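Local coordinates for xylose isomerase domain protein (Alicyclobacillus acidocaldarius subsp. acidocaldarius, PDB 3U0H) that is probably an isomerase built on a xylose isomerase-like TIM barrel, though its substrate is not established, at residues P6-P10 / T11-E15; V127-E130 / L131-L134. All coordinates share one frame; numbering follows the deposited sequence.

Interaction 1. Residues P6-P10 / T11-E15; sequences PCLHP and TLVDE
The amide of Leu12 reaches back to the carbonyl of His9, N to O 2.9 Å at 158°, and closes the tight turn by which the chain leaves strand 5-8. A second backbone bond follows one residue on, from Val13 N to Pro10 O at 3.2 Å, with the donor well above the carbonyl plane. Two consecutive i to i+3 bonds of this kind make a short 3-10 turn. The imidazole of His9 adds a side-chain link: chi1 (-165°) sets CG anti to the backbone N and chi2 (-91°) turns the ND1 edge of the ring to Thr11, where ND1 is hydrogen-bonded to Thr11 OG1 at 3.1 Å. The hydroxyl meets the ring at its edge, near the ring plane, and either atom could be the donor. Thr11 OG1 is also bonded to the backbone N of Val251, beyond strand 246-249. A weaker bond joins Thr11 N to His9 ND1 at 3.4 Å, while Pro10 CD lies over one ring face, 3.1 Å above the plane and offset toward the rim. With His9 replaced by an alanine, Thr11 OG1 and Thr11 N would probably each lose a partner, and Pro10 CD the ring face it lies against. On the apolar side, Leu8 CD1 touches Leu12 CD1 and, equally at 4.2 Å, Val13 CG1, so one methyl touches Leu12 of the turn and Val13 just after it. Leu8 and Val13 also pack on Tyr21 of helix 18-27. The arrangement illustrates how a TIM barrel strand passes into its beta-alpha loop: strand 5-8 ends and a 3-10 turn redirects the chain, placing His9, beside Asp34 and Glu250, at the end of the barrel where this fold carries its active sites.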
ATOM      1  N   PRO A   6      -8.308 -25.647 -25.200  1.00 27.49           N
ATOM      2  CA  PRO A   6      -9.422 -25.017 -25.859  1.00 25.53           C
ATOM      3  C   PRO A   6     -10.504 -24.801 -24.842  1.00 26.69           C
ATOM      4  O   PRO A   6     -10.645 -25.605 -23.924  1.00 27.92           O
ATOM      5  CB  PRO A   6      -9.840 -26.038 -26.902  1.00 27.03           C
ATOM      6  CG  PRO A   6      -8.639 -26.896 -27.089  1.00 27.39           C
ATOM      7  CD  PRO A   6      -8.055 -26.996 -25.722  1.00 26.66           C
ATOM      8  N   CYS A   7     -11.237 -23.712 -24.998  1.00 26.17           N
ATOM      9  CA  CYS A   7     -12.270 -23.307 -24.066  1.00 26.23           C
ATOM     10  C   CYS A   7     -13.479 -22.917 -24.896  1.00 25.43           C
ATOM     11  O   CYS A   7     -13.369 -22.211 -25.890  1.00 27.85           O
ATOM     12  CB  CYS A   7     -11.806 -22.115 -23.218  1.00 24.76           C
ATOM     13  SG  CYS A   7     -13.141 -21.470 -22.114  1.00 25.17           S
ATOM     14  N   LEU A   8     -14.649 -23.366 -24.501  1.00 28.69           N
ATOM     15  CA  LEU A   8     -15.859 -23.050 -25.258  1.00 27.21           C
ATOM     16  C   LEU A   8     -16.367 -21.659 -24.858  1.00 26.43           C
ATOM     17  O   LEU A   8     -16.283 -21.239 -23.701  1.00 27.05           O
ATOM     18  CB  LEU A   8     -16.910 -24.109 -25.020  1.00 26.91           C
ATOM     19  CG  LEU A   8     -18.145 -24.018 -25.922  1.00 29.69           C
ATOM     20  CD1 LEU A   8     -17.830 -24.401 -27.370  1.00 29.89           C
ATOM     21  CD2 LEU A   8     -19.244 -24.888 -25.341  1.00 27.48           C
ATOM     22  N   HIS A   9     -16.836 -20.933 -25.853  1.00 26.50           N
ATOM     23  CA  HIS A   9     -17.406 -19.624 -25.653  1.00 26.69           C
ATOM     24  C   HIS A   9     -18.840 -19.512 -26.206  1.00 26.17           C
ATOM     25  O   HIS A   9     -19.127 -20.011 -27.281  1.00 26.43           O
ATOM     26  CB  HIS A   9     -16.546 -18.636 -26.377  1.00 25.67           C
ATOM     27  CG  HIS A   9     -16.807 -17.254 -25.969  1.00 26.78           C
ATOM     28  ND1 HIS A   9     -17.697 -16.490 -26.596  1.00 26.80           N
ATOM     29  CD2 HIS A   9     -16.281 -16.495 -24.937  1.00 27.41           C
ATOM     30  CE1 HIS A   9     -17.747 -15.270 -25.974  1.00 27.19           C
ATOM     31  NE2 HIS A   9     -16.881 -15.279 -24.974  1.00 26.37           N
ATOM     32  N   PRO A  10     -19.736 -18.805 -25.509  1.00 26.76           N
ATOM     33  CA  PRO A  10     -21.162 -18.717 -25.871  1.00 25.84           C
ATOM     34  C   PRO A  10     -21.493 -18.324 -27.326  1.00 27.41           C
ATOM     35  O   PRO A  10     -22.459 -18.861 -27.925  1.00 25.76           O
ATOM     36  CB  PRO A  10     -21.670 -17.614 -24.950  1.00 26.74           C
ATOM     37  CG  PRO A  10     -20.762 -17.658 -23.773  1.00 27.85           C
ATOM     38  CD  PRO A  10     -19.418 -17.946 -24.345  1.00 26.70           C
ATOM     39  N   THR A  11     -20.689 -17.414 -27.890  1.00 26.84           N
ATOM     40  CA  THR A  11     -20.839 -16.999 -29.291  1.00 25.07           C
ATOM     41  C   THR A  11     -20.617 -18.103 -30.281  1.00 26.28           C
ATOM     42  O   THR A  11     -21.017 -17.976 -31.407  1.00 28.92           O
ATOM     43  CB  THR A  11     -19.825 -15.932 -29.688  1.00 25.42           C
ATOM     44  OG1 THR A  11     -18.504 -16.481 -29.554  1.00 26.96           O
ATOM     45  CG2 THR A  11     -19.977 -14.673 -28.810  1.00 24.72           C
ATOM     46  N   LEU A  12     -19.931 -19.161 -29.914  1.00 25.95           N
ATOM     47  CA  LEU A  12     -19.728 -20.230 -30.879  1.00 27.19           C
ATOM     48  C   LEU A  12     -20.967 -21.027 -31.162  1.00 27.23           C
ATOM     49  O   LEU A  12     -21.073 -21.596 -32.224  1.00 28.68           O
ATOM     50  CB  LEU A  12     -18.646 -21.206 -30.393  1.00 26.58           C
ATOM     51  CG  LEU A  12     -17.323 -21.099 -31.086  1.00 25.71           C
ATOM     52  CD1 LEU A  12     -16.523 -22.362 -30.803  1.00 25.36           C
ATOM     53  CD2 LEU A  12     -17.602 -20.916 -32.559  1.00 25.69           C
ATOM     54  N   VAL A  13     -21.878 -21.102 -30.191  1.00 30.51           N
ATOM     55  CA  VAL A  13     -23.018 -22.001 -30.240  1.00 32.40           C
ATOM     56  C   VAL A  13     -24.332 -21.239 -30.127  1.00 34.19           C
ATOM     57  O   VAL A  13     -24.412 -20.138 -29.578  1.00 38.52           O
ATOM     58  CB  VAL A  13     -22.948 -23.043 -29.111  1.00 34.33           C
ATOM     59  CG1 VAL A  13     -21.619 -23.769 -29.150  1.00 35.91           C
ATOM     60  CG2 VAL A  13     -23.162 -22.396 -27.751  1.00 33.59           C
ATOM     61  N   ASP A  14     -25.398 -21.806 -30.634  1.00 35.67           N
ATOM     62  CA  ASP A  14     -26.587 -20.945 -30.796  1.00 43.45           C
ATOM     63  C   ASP A  14     -27.460 -21.172 -29.589  1.00 38.04           C
ATOM     64  O   ASP A  14     -28.539 -21.659 -29.725  1.00 37.76           O
ATOM     65  CB  ASP A  14     -27.328 -21.135 -32.172  1.00 45.48           C
ATOM     66  CG  ASP A  14     -27.014 -22.484 -32.875  1.00 49.77           C
ATOM     67  OD1 ASP A  14     -26.767 -23.506 -32.182  1.00 59.45           O
ATOM     68  OD2 ASP A  14     -27.032 -22.518 -34.132  1.00 49.02           O
ATOM     69  N   GLU A  15     -26.941 -20.902 -28.395  1.00 35.42           N
ATOM     70  CA  GLU A  15     -27.527 -21.534 -27.226  1.00 33.39           C
ATOM     71  C   GLU A  15     -27.558 -20.600 -26.056  1.00 35.72           C
ATOM     72  O   GLU A  15     -26.561 -20.005 -25.682  1.00 39.42           O
ATOM     73  CB  GLU A  15     -26.844 -22.873 -26.867  1.00 33.92           C
ATOM     74  CG  GLU A  15     -27.680 -23.831 -25.988  1.00 32.72           C
ATOM     75  CD  GLU A  15     -29.199 -23.780 -26.271  1.00 33.81           C
ATOM     76  OE1 GLU A  15     -29.663 -24.608 -27.090  1.00 37.43           O
ATOM     77  OE2 GLU A  15     -29.940 -22.909 -25.711  1.00 29.54           O
TER

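Interaction 2. Residues V127-E130 / L131-L134; sequences VAVE and LLPL
Leu131 opens the second segment with an amide shared between two carbonyls of the preceding helical turn. Its N lies 3.0 Å from Ala128 O, a bond with an angle of 141°, and makes only a weak bond to Val127 O at 3.4 Å. The helical i to i+4 pattern is thus giving way to i to i+3. The side chain leans back along the helix: with CG anti to the carbonyl carbon (chi1 -66°), CG lies 3.5 Å from Val127 O and CD1 meets Val127 CG1 at 4.2 Å, one turn earlier. Leu132 continues the tighter winding, its N bonded to Val129 O at 3.2 Å with the donor well above the carbonyl plane. Its CG rests against Ala128 O, and its CD1 makes a looser apolar contact with Val129 CG2 at 4.4 Å. Pro133 has no amide hydrogen to offer, so it cannot extend the series of backbone bonds; instead its ring carbon CD sits against the carbonyls of two residues, 3.4 Å from Glu130 O and slightly farther from Val129 O. Leu134 brings the next bond, from its N to Leu131 O at 3.1 Å. Taken in order, the four residues show a helix finishing in a 3-10 turn, the proline falling within it. Ala128 O has a further partner in Asn173 ND2, while Leu132 meets Leu132 of a second subunit and Pro133 meets Pro172 of that subunit. Helix 113-131 packs here through Val127 on Leu83 of helix 76-84 and Leu86 of helix 86-95, Leu131 and Leu134 reach Ala90 of helix 86-95, and Ala128 and Leu131 both cover Val138 of the following strand 137-141.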
ATOM      1  N   VAL A 127     -10.939  -2.467  -7.920  1.00 19.17           N
ATOM      2  CA  VAL A 127     -11.369  -3.805  -8.270  1.00 18.74           C
ATOM      3  C   VAL A 127     -10.236  -4.798  -8.026  1.00 20.01           C
ATOM      4  O   VAL A 127     -10.459  -5.834  -7.389  1.00 18.30           O
ATOM      5  CB  VAL A 127     -11.873  -3.852  -9.695  1.00 19.06           C
ATOM      6  CG1 VAL A 127     -12.029  -5.292 -10.223  1.00 18.34           C
ATOM      7  CG2 VAL A 127     -13.212  -3.118  -9.777  1.00 19.17           C
ATOM      8  N   ALA A 128      -9.033  -4.461  -8.487  1.00 19.55           N
ATOM      9  CA  ALA A 128      -7.897  -5.357  -8.377  1.00 19.61           C
ATOM     10  C   ALA A 128      -7.573  -5.620  -6.925  1.00 20.28           C
ATOM     11  O   ALA A 128      -7.274  -6.724  -6.551  1.00 21.09           O
ATOM     12  CB  ALA A 128      -6.690  -4.730  -9.038  1.00 19.39           C
ATOM     13  N   VAL A 129      -7.630  -4.590  -6.105  1.00 20.41           N
ATOM     14  CA  VAL A 129      -7.414  -4.726  -4.679  1.00 21.03           C
ATOM     15  C   VAL A 129      -8.427  -5.651  -3.996  1.00 21.51           C
ATOM     16  O   VAL A 129      -8.017  -6.471  -3.164  1.00 23.17           O
ATOM     17  CB  VAL A 129      -7.380  -3.360  -3.967  1.00 20.88           C
ATOM     18  CG1 VAL A 129      -7.439  -3.514  -2.432  1.00 16.97           C
ATOM     19  CG2 VAL A 129      -6.138  -2.590  -4.416  1.00 19.88           C
ATOM     20  N   GLU A 130      -9.704  -5.613  -4.366  1.00 21.67           N
ATOM     21  CA  GLU A 130     -10.685  -6.511  -3.726  1.00 22.85           C
ATOM     22  C   GLU A 130     -10.318  -7.940  -4.075  1.00 21.85           C
ATOM     23  O   GLU A 130     -10.739  -8.881  -3.383  1.00 20.62           O
ATOM     24  CB  GLU A 130     -12.145  -6.253  -4.170  1.00 27.35           C
ATOM     25  CG  GLU A 130     -12.734  -4.960  -3.638  1.00 30.48           C
ATOM     26  CD  GLU A 130     -12.666  -4.931  -2.130  1.00 32.21           C
ATOM     27  OE1 GLU A 130     -13.060  -5.938  -1.524  1.00 36.43           O
ATOM     28  OE2 GLU A 130     -12.163  -3.956  -1.551  1.00 36.17           O
ATOM     29  N   LEU A 131      -9.520  -8.113  -5.120  1.00 18.65           N
ATOM     30  CA  LEU A 131      -9.262  -9.493  -5.591  1.00 20.26           C
ATOM     31  C   LEU A 131      -7.929 -10.076  -5.087  1.00 19.14           C
ATOM     32  O   LEU A 131      -7.666 -11.265  -5.243  1.00 20.96           O
ATOM     33  CB  LEU A 131      -9.377  -9.581  -7.124  1.00 18.68           C
ATOM     34  CG  LEU A 131     -10.768  -9.344  -7.739  1.00 18.83           C
ATOM     35  CD1 LEU A 131     -10.583  -9.152  -9.249  1.00 19.16           C
ATOM     36  CD2 LEU A 131     -11.730 -10.513  -7.506  1.00 19.48           C
ATOM     37  N   LEU A 132      -7.097  -9.247  -4.465  1.00 17.84           N
ATOM     38  CA  LEU A 132      -5.806  -9.727  -3.972  1.00 18.26           C
ATOM     39  C   LEU A 132      -5.959 -10.868  -2.962  1.00 17.99           C
ATOM     40  O   LEU A 132      -5.196 -11.775  -3.058  1.00 18.75           O
ATOM     41  CB  LEU A 132      -4.951  -8.584  -3.378  1.00 19.13           C
ATOM     42  CG  LEU A 132      -4.475  -7.522  -4.396  1.00 21.23           C
ATOM     43  CD1 LEU A 132      -3.860  -6.247  -3.750  1.00 21.56           C
ATOM     44  CD2 LEU A 132      -3.483  -8.187  -5.364  1.00 21.68           C
ATOM     45  N   PRO A 133      -6.985 -10.848  -2.037  1.00 19.19           N
ATOM     46  CA  PRO A 133      -7.078 -11.924  -1.075  1.00 19.12           C
ATOM     47  C   PRO A 133      -7.424 -13.267  -1.674  1.00 22.38           C
ATOM     48  O   PRO A 133      -7.182 -14.307  -1.014  1.00 21.17           O
ATOM     49  CB  PRO A 133      -8.191 -11.496  -0.136  1.00 20.81           C
ATOM     50  CG  PRO A 133      -8.373 -10.015  -0.336  1.00 20.35           C
ATOM     51  CD  PRO A 133      -7.941  -9.750  -1.737  1.00 18.83           C
ATOM     52  N   LEU A 134      -7.942 -13.250  -2.904  1.00 22.98           N
ATOM     53  CA  LEU A 134      -8.487 -14.437  -3.524  1.00 24.80           C
ATOM     54  C   LEU A 134      -7.463 -15.021  -4.452  1.00 25.97           C
ATOM     55  O   LEU A 134      -7.660 -16.080  -5.008  1.00 26.10           O
ATOM     56  CB  LEU A 134      -9.765 -14.079  -4.314  1.00 25.87           C
ATOM     57  CG  LEU A 134     -10.779 -13.176  -3.579  1.00 27.23           C
ATOM     58  CD1 LEU A 134     -11.986 -12.827  -4.467  1.00 25.64           C
ATOM     59  CD2 LEU A 134     -11.199 -13.814  -2.240  1.00 25.32           C
TER

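Interactions 1 and 2 are the two kinds of junction from which a beta-alpha barrel is built. In 6-15 a strand gives way to a loop leading to a helix, at the C-terminal, active-site end of a TIM barrel; in 127-134 a helix gives way to a loop leading into the N-terminal end of strand 137-141, at the other end. Their centres are 28 Å apart and nearest atoms about 18 Å apart, so they do not touch. A 1,2-ethanediol, probably from crystallisation, lies about 4 Å from the His9 side chain of interaction 1 and may mark a pocket. Interaction 2 instead meets a second subunit. In both, short 3-10 turns redirect the backbone.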